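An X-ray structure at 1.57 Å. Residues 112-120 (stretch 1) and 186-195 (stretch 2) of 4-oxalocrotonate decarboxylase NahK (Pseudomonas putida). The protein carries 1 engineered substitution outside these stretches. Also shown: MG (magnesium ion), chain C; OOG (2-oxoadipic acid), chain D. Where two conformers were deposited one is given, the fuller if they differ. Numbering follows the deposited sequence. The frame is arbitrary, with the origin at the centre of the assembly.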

# COMPACT_ATOMS: atom_id res chain seq x y z
N LYS A 112 -11.02 0.69 -4.80
CA LYS A 112 -11.49 0.12 -3.55
C LYS A 112 -10.77 0.81 -2.40
O LYS A 112 -9.66 1.30 -2.59
CB LYS A 112 -11.21 -1.39 -3.46
CG LYS A 112 -11.81 -2.24 -4.56
CD LYS A 112 -11.43 -3.70 -4.32
CE LYS A 112 -11.81 -4.59 -5.49
NZ LYS A 112 -13.28 -4.60 -5.72
N ILE A 113 -11.38 0.82 -1.22
CA ILE A 113 -10.69 1.35 -0.04
C ILE A 113 -10.37 0.26 0.97
O ILE A 113 -11.09 -0.73 1.08
CB ILE A 113 -11.48 2.46 0.68
CG1 ILE A 113 -12.86 1.97 1.11
CG2 ILE A 113 -11.57 3.71 -0.18
CD1 ILE A 113 -13.49 2.84 2.19
N GLU A 114 -9.27 0.48 1.70
CA GLU A 114 -8.78 -0.40 2.76
C GLU A 114 -8.49 0.43 4.00
O GLU A 114 -7.94 1.52 3.91
CB GLU A 114 -7.47 -1.12 2.35
CG GLU A 114 -7.48 -1.82 1.02
CD GLU A 114 -6.11 -2.40 0.64
OE1 GLU A 114 -5.08 -1.70 0.75
OE2 GLU A 114 -6.07 -3.55 0.19
N ALA A 115 -8.83 -0.09 5.18
CA ALA A 115 -8.43 0.58 6.42
C ALA A 115 -7.10 0.06 6.94
O ALA A 115 -6.90 -1.14 7.06
CB ALA A 115 -9.51 0.42 7.48
N GLU A 116 -6.18 0.98 7.23
CA GLU A 116 -4.83 0.59 7.67
C GLU A 116 -4.33 1.44 8.82
O GLU A 116 -4.91 2.48 9.14
CB GLU A 116 -3.82 0.69 6.50
CG GLU A 116 -4.36 0.09 5.20
CD GLU A 116 -3.32 -0.28 4.17
OE1 GLU A 116 -2.11 -0.31 4.46
OE2 GLU A 116 -3.74 -0.59 3.04
N ILE A 117 -3.25 1.00 9.45
CA ILE A 117 -2.55 1.86 10.38
C ILE A 117 -1.13 2.06 9.85
O ILE A 117 -0.45 1.12 9.41
CB ILE A 117 -2.58 1.30 11.84
CG1 ILE A 117 -2.04 2.33 12.84
CG2 ILE A 117 -1.84 -0.01 11.95
CD1 ILE A 117 -2.90 3.61 12.97
N SER A 118 -0.72 3.32 9.82
CA SER A 118 0.62 3.66 9.34
C SER A 118 1.51 4.09 10.48
O SER A 118 1.04 4.47 11.55
CB SER A 118 0.56 4.78 8.31
OG SER A 118 -0.27 4.43 7.23
N VAL A 119 2.82 4.03 10.22
CA VAL A 119 3.81 4.54 11.17
C VAL A 119 4.75 5.48 10.45
O VAL A 119 4.91 5.41 9.23
CB VAL A 119 4.64 3.40 11.84
CG1 VAL A 119 3.74 2.47 12.63
CG2 VAL A 119 5.46 2.62 10.79
N VAL A 120 5.35 6.40 11.21
CA VAL A 120 6.48 7.18 10.73
C VAL A 120 7.67 6.81 11.58
O VAL A 120 7.58 6.78 12.79
CB VAL A 120 6.19 8.71 10.80
CG1 VAL A 120 7.46 9.51 10.56
CG2 VAL A 120 5.15 9.08 9.76
MG MG C . -3.08 -1.44 1.33
C2 OOG D . -2.77 -5.20 -3.81
C3 OOG D . -2.63 -4.15 -2.71
C4 OOG D . -2.54 -4.81 -1.35
C6 OOG D . -3.02 -4.25 1.15
O4 OOG D . -3.10 -3.40 2.07
O3 OOG D . -3.26 -5.46 1.38
C5 OOG D . -2.64 -3.79 -0.24
C1 OOG D . -4.23 -5.38 -4.17
O1 OOG D . -4.65 -5.10 -5.33
O2 OOG D . -5.03 -5.83 -3.30
O5 OOG D . -2.42 -2.61 -0.40
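Stretch 2, residues 186-195: DLRTLGVVME

Stretch 2 packs through apolar side chains against one face of the strand formed by residues 112-120. At the centre of the contact Ala-115 meets two partners: its CB lies 3.6 Å from CG1 of Val-192 and 4.2 Å from CE of Met-194. The short methyl of Ala-115 lets both longer side chains come close to the strand. Met-194, with the largest covered area of any residue in the two stretches, is extended through chi1 and chi2 (both t) and turns at chi3 (m, -68°), which brings its terminal methyl against the backbone of stretch 1. Its CE is 3.7 Å from N of Ala-115, 3.7 Å from O of Ile-113 and 4.0 Å from C of Glu-114, so the methyl rests on main chain as much as on side chain. Next to it, SD of Met-194 sits 3.8 Å from CD1 of Ile-113, whose chi1 is p and chi2 t.

Following stretch 1 toward its C-terminal end, Ile-117 (chi1 t, chi2 p) packs against two leucines: its CG1 is 3.8 Å from CD2 of Leu-187, and its CD1 is 4.0 Å from CD2 of Leu-190. Beyond it the contact thins out. Val-119, whose CA-to-CB bond points sideways, reaches Leu-187 with CG1 4.4 Å from CD1.

Residues 191-195 are a strand and residues 186-190 a loop or turn. The two strands run nearly antiparallel, with a crossing angle of 157° and axes 8.3 Å apart at closest approach. The CA atoms of Ala-115 and Met-194 are 7.0 Å apart, and those of Ile-117 and Leu-187 are 8.0 Å apart. No hydrogen bond links the two stretches; at this spacing side chains fill the gap, and the contact buries 376 Å² counted over both sides. The alternation of an extended chain sets the pattern: CA-to-CB bonds of Ile-113, Ala-115 and Ile-117 point toward stretch 2, as those of Val-192 and Met-194 point toward stretch 1, whereas Val-193 and Glu-195 point away.

In the loop, OD1 of Asp-186 accepts a hydrogen bond from N of Thr-189 (3.1 Å) and a weak one from N of Arg-188 (2.9 Å), tying together the turn that carries Leu-187 and Leu-190. Asp-186, Arg-188 and Thr-189 are themselves exposed and take no part in the packing.

The other face of stretch 1 is polar. Glu-114, Glu-116 and Ser-118 direct their CA-to-CB bonds away from stretch 2, and the two glutamates bind magnesium, with OE1 of Glu-114 at 2.1 Å and OE2 of Glu-116 at 2.0 Å from MG. These carboxylate oxygens are 2.9 Å apart, a closeness that reflects their shared metal. The ligand 2-oxoadipic acid chelates MG through O4 (2.1 Å) and O5 (2.2 Å). A water 2.1 Å from MG and one atom from elsewhere in the structure complete six ligands; the same water donates a hydrogen bond to OE1 of Glu-116, 2.7 Å from its oxygen.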

# COMPACT_ATOMS: atom_id res chain seq x y z
N ASP A 186 -1.97 0.63 21.32
CA ASP A 186 -1.74 -0.79 21.15
C ASP A 186 -2.13 -1.17 19.72
O ASP A 186 -3.31 -1.29 19.41
CB ASP A 186 -2.55 -1.60 22.17
CG ASP A 186 -2.22 -3.09 22.16
OD1 ASP A 186 -1.93 -3.65 21.08
OD2 ASP A 186 -2.26 -3.71 23.24
N LEU A 187 -1.14 -1.36 18.86
CA LEU A 187 -1.44 -1.63 17.45
C LEU A 187 -1.99 -3.03 17.23
O LEU A 187 -2.60 -3.30 16.20
CB LEU A 187 -0.19 -1.44 16.59
CG LEU A 187 0.33 -0.00 16.58
CD1 LEU A 187 1.57 0.10 15.68
CD2 LEU A 187 -0.76 0.98 16.12
N ARG A 188 -1.78 -3.93 18.20
CA ARG A 188 -2.29 -5.29 18.06
C ARG A 188 -3.79 -5.34 18.30
O ARG A 188 -4.52 -6.04 17.58
CB ARG A 188 -1.57 -6.23 19.04
CG ARG A 188 -1.98 -7.69 18.89
CD ARG A 188 -1.28 -8.57 19.93
NE ARG A 188 -1.68 -8.23 21.30
CZ ARG A 188 -2.63 -8.86 21.97
NH1 ARG A 188 -3.32 -9.84 21.40
NH2 ARG A 188 -2.91 -8.50 23.22
N THR A 189 -4.25 -4.59 19.29
CA THR A 189 -5.66 -4.64 19.68
C THR A 189 -6.48 -3.48 19.13
O THR A 189 -7.67 -3.38 19.41
CB THR A 189 -5.81 -4.69 21.21
OG1 THR A 189 -5.33 -3.47 21.80
CG2 THR A 189 -5.03 -5.88 21.79
N LEU A 190 -5.84 -2.61 18.35
CA LEU A 190 -6.51 -1.45 17.75
C LEU A 190 -7.70 -1.88 16.91
O LEU A 190 -7.52 -2.58 15.92
CB LEU A 190 -5.53 -0.66 16.89
CG LEU A 190 -6.09 0.57 16.17
CD1 LEU A 190 -6.52 1.63 17.18
CD2 LEU A 190 -5.05 1.13 15.21
N GLY A 191 -8.90 -1.49 17.31
CA GLY A 191 -10.09 -1.81 16.53
C GLY A 191 -10.36 -0.78 15.46
O GLY A 191 -10.18 0.42 15.68
N VAL A 192 -10.78 -1.25 14.28
CA VAL A 192 -11.06 -0.38 13.15
C VAL A 192 -12.43 -0.72 12.55
O VAL A 192 -12.71 -1.88 12.29
CB VAL A 192 -9.95 -0.51 12.09
CG1 VAL A 192 -10.15 0.49 11.00
CG2 VAL A 192 -8.57 -0.32 12.72
N VAL A 193 -13.27 0.30 12.35
CA VAL A 193 -14.61 0.09 11.80
C VAL A 193 -14.78 0.94 10.56
O VAL A 193 -14.74 2.17 10.65
CB VAL A 193 -15.70 0.45 12.83
CG1 VAL A 193 -17.10 0.26 12.22
CG2 VAL A 193 -15.55 -0.38 14.10
N MET A 194 -15.00 0.29 9.41
CA MET A 194 -15.19 0.98 8.14
C MET A 194 -16.68 1.17 7.86
O MET A 194 -17.43 0.19 7.81
CB MET A 194 -14.54 0.21 6.99
CG MET A 194 -14.73 0.82 5.60
SD MET A 194 -14.20 -0.30 4.28
CE MET A 194 -12.42 -0.37 4.54
N GLU A 195 -17.08 2.42 7.68
CA GLU A 195 -18.46 2.75 7.31
C GLU A 195 -18.49 3.30 5.88
O GLU A 195 -17.62 4.07 5.49
CB GLU A 195 -19.05 3.77 8.28
CG GLU A 195 -19.07 3.27 9.74
CD GLU A 195 -19.61 4.30 10.71
OE1 GLU A 195 -19.88 5.45 10.30
OE2 GLU A 195 -19.77 3.96 11.91
O HOH W 1 -1.14 -1.27 2.11